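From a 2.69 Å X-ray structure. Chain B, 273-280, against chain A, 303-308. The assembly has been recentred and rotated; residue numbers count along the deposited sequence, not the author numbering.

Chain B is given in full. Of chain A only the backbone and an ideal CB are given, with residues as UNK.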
# COMPACT_ATOMS: atom_id res chain seq x y z
N GLY B 273 20.40 0.66 7.24
CA GLY B 273 19.13 1.03 7.84
C GLY B 273 17.96 0.39 7.11
O GLY B 273 17.99 0.17 5.90
N THR B 274 16.90 0.10 7.87
CA THR B 274 15.79 -0.70 7.38
C THR B 274 14.51 0.13 7.31
O THR B 274 14.31 1.06 8.09
CB THR B 274 15.55 -1.91 8.29
OG1 THR B 274 15.31 -1.47 9.63
CG2 THR B 274 16.77 -2.81 8.28
N GLN B 275 13.65 -0.24 6.36
CA GLN B 275 12.26 0.23 6.29
C GLN B 275 12.19 1.75 6.10
O GLN B 275 11.84 2.52 7.00
CB GLN B 275 11.48 -0.22 7.52
CG GLN B 275 11.32 -1.73 7.63
CD GLN B 275 10.36 -2.28 6.60
OE1 GLN B 275 9.29 -1.72 6.38
NE2 GLN B 275 10.74 -3.39 5.97
N TRP B 276 12.53 2.17 4.88
CA TRP B 276 12.28 3.52 4.40
C TRP B 276 11.27 3.41 3.26
O TRP B 276 11.60 2.91 2.18
CB TRP B 276 13.56 4.19 3.91
CG TRP B 276 14.52 4.58 5.00
CD1 TRP B 276 15.12 3.76 5.90
CD2 TRP B 276 15.00 5.91 5.28
NE1 TRP B 276 15.94 4.49 6.73
CE2 TRP B 276 15.88 5.81 6.37
CE3 TRP B 276 14.76 7.16 4.72
CZ2 TRP B 276 16.53 6.92 6.91
CZ3 TRP B 276 15.40 8.27 5.25
CH2 TRP B 276 16.28 8.14 6.34
N HIS B 277 10.04 3.86 3.50
CA HIS B 277 8.97 3.72 2.53
C HIS B 277 8.35 5.08 2.23
O HIS B 277 8.38 5.99 3.06
CB HIS B 277 7.90 2.73 3.02
CG HIS B 277 8.45 1.37 3.30
ND1 HIS B 277 9.08 0.61 2.34
CD2 HIS B 277 8.46 0.63 4.44
CE1 HIS B 277 9.45 -0.54 2.88
NE2 HIS B 277 9.09 -0.55 4.15
N PHE B 278 7.78 5.20 1.03
CA PHE B 278 7.27 6.46 0.51
C PHE B 278 5.88 6.24 -0.07
O PHE B 278 5.74 5.61 -1.12
CB PHE B 278 8.22 7.04 -0.54
CG PHE B 278 9.62 7.25 -0.05
CD1 PHE B 278 10.55 6.21 -0.09
CD2 PHE B 278 10.02 8.47 0.46
CE1 PHE B 278 11.84 6.40 0.37
CE2 PHE B 278 11.31 8.66 0.92
CZ PHE B 278 12.22 7.63 0.87
N PHE B 279 4.86 6.75 0.62
CA PHE B 279 3.48 6.62 0.18
C PHE B 279 3.06 7.92 -0.51
O PHE B 279 2.98 8.97 0.13
CB PHE B 279 2.55 6.32 1.36
CG PHE B 279 2.72 4.94 1.93
CD1 PHE B 279 3.69 4.68 2.88
CD2 PHE B 279 1.89 3.91 1.53
CE1 PHE B 279 3.83 3.42 3.41
CE2 PHE B 279 2.03 2.64 2.05
CZ PHE B 279 3.00 2.40 3.00
N ALA B 280 2.81 7.83 -1.82
CA ALA B 280 2.27 8.95 -2.60
C ALA B 280 3.17 10.19 -2.51
O ALA B 280 2.69 11.32 -2.47
CB ALA B 280 0.84 9.29 -2.17
N UNK A 303 -0.42 -6.13 5.75
CA UNK A 303 0.65 -5.39 6.41
C UNK A 303 1.49 -4.73 5.33
O UNK A 303 2.25 -5.40 4.63
CB UNK A 303 1.50 -6.30 7.30
N UNK A 304 1.35 -3.42 5.19
CA UNK A 304 2.05 -2.66 4.15
C UNK A 304 3.21 -1.95 4.85
O UNK A 304 3.06 -0.86 5.40
CB UNK A 304 1.12 -1.67 3.44
N UNK A 305 4.38 -2.59 4.83
CA UNK A 305 5.55 -2.06 5.49
C UNK A 305 5.50 -2.21 7.00
O UNK A 305 4.42 -2.34 7.57
CB UNK A 305 5.72 -0.58 5.12
N UNK A 306 6.67 -2.22 7.65
CA UNK A 306 6.71 -2.23 9.10
C UNK A 306 7.61 -3.34 9.61
O UNK A 306 8.41 -3.92 8.86
CB UNK A 306 5.30 -2.39 9.67
N UNK A 307 7.47 -3.63 10.90
CA UNK A 307 8.30 -4.62 11.59
C UNK A 307 7.42 -5.61 12.33
O UNK A 307 6.43 -5.23 12.96
CB UNK A 307 9.27 -3.94 12.56
N UNK A 308 7.79 -6.89 12.25
CA UNK A 308 7.26 -7.92 13.12
C UNK A 308 8.44 -8.76 13.58
O UNK A 308 8.85 -9.70 12.88
CB UNK A 308 6.20 -8.77 12.42

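Position 303 opens the chain A stretch, and its ideal CB has nothing of chain B within 5.5 Å. The backbone angles are those of an ordinary strand, so chain B sets no visible requirement and almost any residue comfortable in a strand would do. The deposited residue is Phe A303, in the m rotamer, whose ring makes no contact with this part of chain B.

Position 304 is also extended, with CA-to-CB pointing sideways. The ideal CB stands 4.5 Å from CZ of Phe B279, so what chain B offers here is the rim of an aromatic ring, without charge or polar group. A small or medium apolar side chain would suit: valine, isoleucine or leucine could all be considered, and the strand angles lean toward the beta-branched pair, valine and isoleucine. It is Val A304, with chi1 near 180°. Its CG1 comes 3.6 Å from CZ of Phe B279, at the ring edge and close to its plane, a simple van der Waals contact between apolar groups.

Position 305 is where the chain turns a corner, and two arguments converge on it. Its phi of 75° by itself favours glycine. In addition, the CA-to-CB bond would point toward chain B, placing an ideal CB a tight 3.1 Å from CD2 of His B277. Glycine is the clear expectation, and Gly A305 is found. Without a side chain, its CA can sit 4.1 Å from NE2 of His B277 and 3.9 Å from OE1 of Gln B275.

At position 306 a CB would point away from chain B, so the neighbour is not the constraint. The backbone is: with phi 129° and psi -165°, a CB would be jammed against the carbonyl oxygen of the preceding residue, which again calls for glycine. Gly A306 meets chain B through its backbone alone. Its N donates a nearly straight hydrogen bond to OE1 of Gln B275, 3.0 Å long with an angle of 163° at the hydrogen. The same OE1 accepts a hydrogen bond from NE2 of His B277 at 2.5 Å, so the imidazole helps to hold the amide oxygen where the backbone of chain A can reach it.

Position 307 returns to regular strand angles. Its CA-to-CB bond points sideways and the ideal CB has no chain B atom within 5.5 Å, so a short side chain would fall short. Farther out, 7.2 Å from the ideal CB of 307, lies OG1 of Thr B274, a hydroxyl that can donate or accept; a long side chain with a polar tip, such as tyrosine or arginine, could reach it. Tyr A307, in the m rotamer, spans the gap. Its OH forms a very short hydrogen bond, 2.4 Å, with OG1 of Thr B274, while OH also lies 3.3 Å from CB of Gln B275.

Position 308 continues the strand out of reach of chain B, leaving the choice open from this side. It is Ile A308, a branched residue well suited to extended backbone.

Chain A (303-308) FVGGYI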
# COMPACT_ATOMS: atom_id res chain seq x y z
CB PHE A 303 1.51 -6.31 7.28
CG PHE A 303 0.76 -6.98 8.39
CD1 PHE A 303 0.10 -8.18 8.18
CD2 PHE A 303 0.71 -6.41 9.66
CE1 PHE A 303 -0.59 -8.80 9.20
CE2 PHE A 303 0.02 -7.02 10.68
CZ PHE A 303 -0.63 -8.22 10.45
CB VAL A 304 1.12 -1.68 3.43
CG1 VAL A 304 1.87 -0.96 2.32
CG2 VAL A 304 -0.09 -2.42 2.87
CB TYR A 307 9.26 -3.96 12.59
CG TYR A 307 10.31 -3.07 11.97
CD1 TYR A 307 9.99 -1.79 11.54
CD2 TYR A 307 11.63 -3.50 11.84
CE1 TYR A 307 10.95 -0.97 10.99
CE2 TYR A 307 12.59 -2.68 11.29
CZ TYR A 307 12.25 -1.42 10.87
OH TYR A 307 13.20 -0.60 10.31
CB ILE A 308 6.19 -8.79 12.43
CG1 ILE A 308 5.06 -7.92 11.86
CG2 ILE A 308 5.62 -9.81 13.40
CD1 ILE A 308 3.98 -8.70 11.16
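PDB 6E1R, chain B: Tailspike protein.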